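Local coordinates for translation initiation factor eif-2b-like protein (Chaetomium thermophilum, PDB 4ZEO) that probably acts in translation initiation as the delta subunit of eIF2B, the decameric GDP-GTP exchange factor for eIF2, at residues N275-I280 with L300-E305; S308-V313 with G333-Y338. All coordinates share one frame; numbering follows the deposited sequence.

Interaction 1: N275-I280 with L300-E305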
# COMPACT_ATOMS: atom_id res chain seq x y z
N ASN A 275 6.87 -7.75 -12.52
CA ASN A 275 6.35 -7.23 -13.77
C ASN A 275 6.87 -5.81 -14.05
O ASN A 275 7.14 -5.48 -15.20
CB ASN A 275 4.82 -7.32 -13.75
CG ASN A 275 4.33 -8.75 -13.87
OD1 ASN A 275 5.14 -9.68 -13.95
ND2 ASN A 275 3.02 -8.95 -13.85
N ALA A 276 7.06 -5.00 -13.02
CA ALA A 276 7.64 -3.66 -13.22
C ALA A 276 9.12 -3.72 -13.65
O ALA A 276 9.57 -2.91 -14.46
CB ALA A 276 7.49 -2.81 -11.96
N ALA A 277 9.85 -4.69 -13.10
CA ALA A 277 11.25 -4.91 -13.44
C ALA A 277 11.45 -5.28 -14.92
O ALA A 277 12.54 -5.12 -15.49
CB ALA A 277 11.84 -6.00 -12.54
N GLN A 278 10.40 -5.84 -15.52
CA GLN A 278 10.40 -6.15 -16.95
C GLN A 278 10.56 -4.87 -17.77
O GLN A 278 11.12 -4.89 -18.86
CB GLN A 278 9.11 -6.87 -17.34
CG GLN A 278 9.14 -8.35 -17.05
CD GLN A 278 7.82 -9.01 -17.36
OE1 GLN A 278 6.82 -8.33 -17.62
NE2 GLN A 278 7.78 -10.33 -17.27
N SER A 279 10.02 -3.78 -17.25
CA SER A 279 10.13 -2.48 -17.89
C SER A 279 11.55 -1.93 -17.86
O SER A 279 11.90 -1.08 -18.67
CB SER A 279 9.18 -1.49 -17.24
OG SER A 279 7.93 -1.52 -17.89
N ILE A 280 12.34 -2.35 -16.88
CA ILE A 280 13.71 -1.89 -16.76
C ILE A 280 14.65 -2.66 -17.67
O ILE A 280 14.60 -3.87 -17.73
CB ILE A 280 14.17 -1.94 -15.31
CG1 ILE A 280 13.26 -1.02 -14.49
CG2 ILE A 280 15.63 -1.50 -15.19
CD1 ILE A 280 13.52 -1.05 -13.04
N LEU A 300 15.51 -3.70 -6.87
CA LEU A 300 16.30 -4.85 -6.41
C LEU A 300 16.09 -6.06 -7.33
O LEU A 300 17.02 -6.79 -7.63
CB LEU A 300 15.98 -5.20 -4.95
CG LEU A 300 16.42 -4.11 -3.95
CD1 LEU A 300 16.01 -4.41 -2.50
CD2 LEU A 300 17.92 -3.82 -4.05
N ARG A 301 14.87 -6.23 -7.82
CA ARG A 301 14.58 -7.34 -8.73
C ARG A 301 15.35 -7.22 -10.06
O ARG A 301 15.97 -8.19 -10.52
CB ARG A 301 13.07 -7.42 -8.97
CG ARG A 301 12.64 -8.46 -9.98
CD ARG A 301 12.65 -9.84 -9.40
NE ARG A 301 12.34 -10.80 -10.45
CZ ARG A 301 12.14 -12.11 -10.26
NH1 ARG A 301 12.22 -12.66 -9.05
NH2 ARG A 301 11.86 -12.87 -11.31
N ALA A 302 15.34 -6.02 -10.65
CA ALA A 302 16.01 -5.80 -11.93
C ALA A 302 17.49 -6.06 -11.80
O ALA A 302 18.11 -6.69 -12.68
CB ALA A 302 15.77 -4.39 -12.42
N ARG A 303 18.06 -5.62 -10.69
CA ARG A 303 19.48 -5.84 -10.41
C ARG A 303 19.77 -7.34 -10.25
O ARG A 303 20.76 -7.83 -10.79
CB ARG A 303 19.91 -5.09 -9.16
CG ARG A 303 21.40 -5.21 -8.86
CD ARG A 303 22.19 -4.47 -9.93
NE ARG A 303 23.61 -4.76 -9.85
CZ ARG A 303 24.33 -5.17 -10.89
NH1 ARG A 303 23.74 -5.35 -12.07
NH2 ARG A 303 25.63 -5.41 -10.75
N LYS A 304 18.92 -8.05 -9.53
CA LYS A 304 19.11 -9.49 -9.37
C LYS A 304 18.99 -10.21 -10.71
O LYS A 304 19.63 -11.23 -10.92
CB LYS A 304 18.12 -10.08 -8.35
CG LYS A 304 18.76 -10.40 -7.00
CD LYS A 304 17.73 -10.78 -5.95
CE LYS A 304 17.01 -9.53 -5.45
NZ LYS A 304 15.96 -9.77 -4.42
N GLU A 305 18.19 -9.66 -11.62
CA GLU A 305 18.07 -10.19 -12.97
C GLU A 305 19.32 -9.92 -13.81
O GLU A 305 19.44 -10.39 -14.94
CB GLU A 305 16.83 -9.61 -13.65
CG GLU A 305 15.55 -10.11 -13.06
CD GLU A 305 14.34 -9.35 -13.53
OE1 GLU A 305 14.54 -8.25 -14.09
OE2 GLU A 305 13.20 -9.83 -13.32
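Arg301 turns its CG anti to the backbone N (chi1 175°), and this lays CG against Ala277 CB at 3.6 Å. Glu305 has CG beside its own backbone N (chi1 -70°), and its extended chain ends with OE1 3.8 Å from the same Ala277 CB. The contact is a helix-helix packing in the Rossmann-like domain. The C-terminal parts of helices 246-277 and 293-304, with the residues just after them, meet there around two alanines. Ala277 and Ala302 come closest in the backbone, with CA atoms 5.1 Å apart and CB atoms 4.2 Å apart. Both are buried.

The polar groups lie at one margin of this apolar patch. Arg301 NE and Glu305 OE2, four residues apart in the chain, form a salt bridge of 3.1 Å. The N-H meets OE2 from above the carboxylate plane, 43° out of it. This bond probably helps keep both chains beside Ala277 CB. An alanine in place of Glu305 would probably leave Arg301 NE without its mate and its side chain freer to turn, with a gap beside Ala277 CB. Just beyond the second helix, Lys307 NZ bonds to Ala277 O and Ile280 O, and so ties the end of the first helix to the second. Ile280 closes the other margin with two methyls on Ala302 CB: CG2 at 4.0 Å and CD1 at 4.1 Å.

Interaction 2: S308-V313 with G333-Y338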
# COMPACT_ATOMS: atom_id res chain seq x y z
N SER A 308 21.94 -3.70 -15.61
CA SER A 308 22.76 -2.59 -15.17
C SER A 308 22.10 -1.28 -15.56
O SER A 308 21.82 -1.01 -16.73
CB SER A 308 24.16 -2.70 -15.78
OG SER A 308 24.12 -2.45 -17.17
N PHE A 309 21.84 -0.46 -14.55
CA PHE A 309 21.07 0.75 -14.76
C PHE A 309 21.42 1.76 -13.68
O PHE A 309 22.05 1.43 -12.68
CB PHE A 309 19.57 0.43 -14.75
CG PHE A 309 19.11 -0.34 -13.53
CD1 PHE A 309 19.18 -1.72 -13.51
CD2 PHE A 309 18.59 0.32 -12.43
CE1 PHE A 309 18.76 -2.42 -12.40
CE2 PHE A 309 18.17 -0.39 -11.31
CZ PHE A 309 18.26 -1.76 -11.31
N ASN A 310 21.01 3.00 -13.92
CA ASN A 310 21.27 4.08 -13.00
C ASN A 310 20.01 4.50 -12.30
O ASN A 310 18.92 4.41 -12.86
CB ASN A 310 21.87 5.26 -13.74
CG ASN A 310 23.29 4.99 -14.20
OD1 ASN A 310 24.08 4.40 -13.47
ND2 ASN A 310 23.62 5.44 -15.39
N VAL A 311 20.15 4.90 -11.04
CA VAL A 311 19.00 5.39 -10.30
C VAL A 311 19.26 6.77 -9.73
O VAL A 311 20.31 7.03 -9.15
CB VAL A 311 18.61 4.40 -9.18
CG1 VAL A 311 17.51 4.98 -8.33
CG2 VAL A 311 18.18 3.07 -9.79
N THR A 312 18.30 7.65 -9.93
CA THR A 312 18.32 8.96 -9.32
C THR A 312 17.26 8.96 -8.24
O THR A 312 16.10 8.67 -8.50
CB THR A 312 18.07 10.10 -10.34
OG1 THR A 312 19.19 10.20 -11.23
CG2 THR A 312 17.89 11.45 -9.63
N VAL A 313 17.68 9.25 -7.02
CA VAL A 313 16.74 9.31 -5.91
C VAL A 313 16.59 10.73 -5.43
O VAL A 313 17.55 11.36 -4.98
CB VAL A 313 17.18 8.40 -4.74
CG1 VAL A 313 16.15 8.46 -3.63
CG2 VAL A 313 17.33 6.97 -5.24
N GLY A 333 24.61 -2.89 -5.44
CA GLY A 333 25.51 -2.70 -6.57
C GLY A 333 25.01 -1.74 -7.63
O GLY A 333 25.63 -1.59 -8.69
N ILE A 334 23.91 -1.05 -7.33
CA ILE A 334 23.30 -0.07 -8.23
C ILE A 334 23.92 1.30 -8.01
O ILE A 334 24.01 1.76 -6.88
CB ILE A 334 21.79 0.03 -7.99
CG1 ILE A 334 21.12 -1.35 -8.10
CG2 ILE A 334 21.16 1.03 -8.96
CD1 ILE A 334 19.68 -1.40 -7.62
N PRO A 335 24.35 1.96 -9.11
CA PRO A 335 24.87 3.33 -9.02
C PRO A 335 23.73 4.29 -8.73
O PRO A 335 22.77 4.32 -9.50
CB PRO A 335 25.48 3.59 -10.40
CG PRO A 335 25.54 2.27 -11.07
CD PRO A 335 24.43 1.45 -10.49
N VAL A 336 23.82 5.07 -7.65
CA VAL A 336 22.73 5.95 -7.27
C VAL A 336 23.18 7.40 -7.11
O VAL A 336 24.22 7.69 -6.50
CB VAL A 336 22.07 5.50 -5.95
CG1 VAL A 336 20.94 6.45 -5.56
CG2 VAL A 336 21.56 4.06 -6.06
N LEU A 337 22.39 8.30 -7.70
CA LEU A 337 22.55 9.74 -7.51
C LEU A 337 21.48 10.23 -6.55
O LEU A 337 20.28 10.09 -6.80
CB LEU A 337 22.46 10.45 -8.85
CG LEU A 337 22.75 11.94 -8.93
CD1 LEU A 337 24.10 12.25 -8.31
CD2 LEU A 337 22.70 12.35 -10.40
N TYR A 338 21.90 10.79 -5.43
CA TYR A 338 20.96 11.18 -4.40
C TYR A 338 20.82 12.69 -4.27
O TYR A 338 21.80 13.41 -4.14
CB TYR A 338 21.37 10.60 -3.05
CG TYR A 338 20.47 11.07 -1.95
CD1 TYR A 338 19.19 10.56 -1.83
CD2 TYR A 338 20.88 12.04 -1.04
CE1 TYR A 338 18.34 10.98 -0.84
CE2 TYR A 338 20.03 12.48 -0.03
CZ TYR A 338 18.76 11.94 0.07
OH TYR A 338 17.89 12.34 1.05
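Val311 uses both its backbone N-H and its C=O on 333-338. Val311 N gives a hydrogen bond to Pro335 O at 3.1 Å. Leu337 N gives one to Val311 O at 2.8 Å. Val313 N then bonds to Leu337 O at 2.7 Å. All three bonds are nearly straight, with angles at hydrogen of 165° to 167°. This is the parallel pairing of a beta-alpha-beta unit, in which the two strands run 15° apart. Asn310 and Thr312 send their backbone bonds the other way, to Asp284, Ile286 and Thr288.

Pro335 has no N-H to offer, and its ring CD lies beside Phe309 O instead. Val336 O, which faces away from this pairing, is bonded by Arg330 NH2. Tyr338 OH is bonded to Asp315 OD1.

Val311, Val313, Val336 and Tyr338 share one face of the sheet. Val313 CG2, anti to the carbonyl carbon, meets Val336 CG1 at 3.7 Å. Val311 CG2 meets Ile334 CG2, also at 3.7 Å. Phe309 CZ touches Ile334 CD1 at 4.0 Å. Thr312 and Leu337 lie side by side on the other face.

Gly333 ends helix 321-331 in a Schellman motif and leads into strand 336-338, an outermost strand of the parallel sheet within this chain. Val311 and Val336 pack against Leu329 of that helix, and Val311 and Phe309 also reach Leu299 of helix 293-304. Strand 285-289 borders strand 310-314 on its other side.

In the fold
Interactions 1 and 2 follow each other along the chain, and their centres are 13 Å apart. Helix 293-304 supplies one side of interaction 1 and leads into strand 310-314 of interaction 2. Phe309 is the main joint between them. Its CE1 lies 3.6 Å from Ala302 CB, and its CD1 lies 3.9 Å from Ile280 CG2. A second touch is Arg303 CD on Ile334 CG1, at 3.8 Å. Helix 293-304 therefore packs on 275-280 through one set of residues and on both segments of interaction 2 through Ala302 and Arg303. Both contacts belong to the Rossmann-like domain, on the same side of the chain's centre.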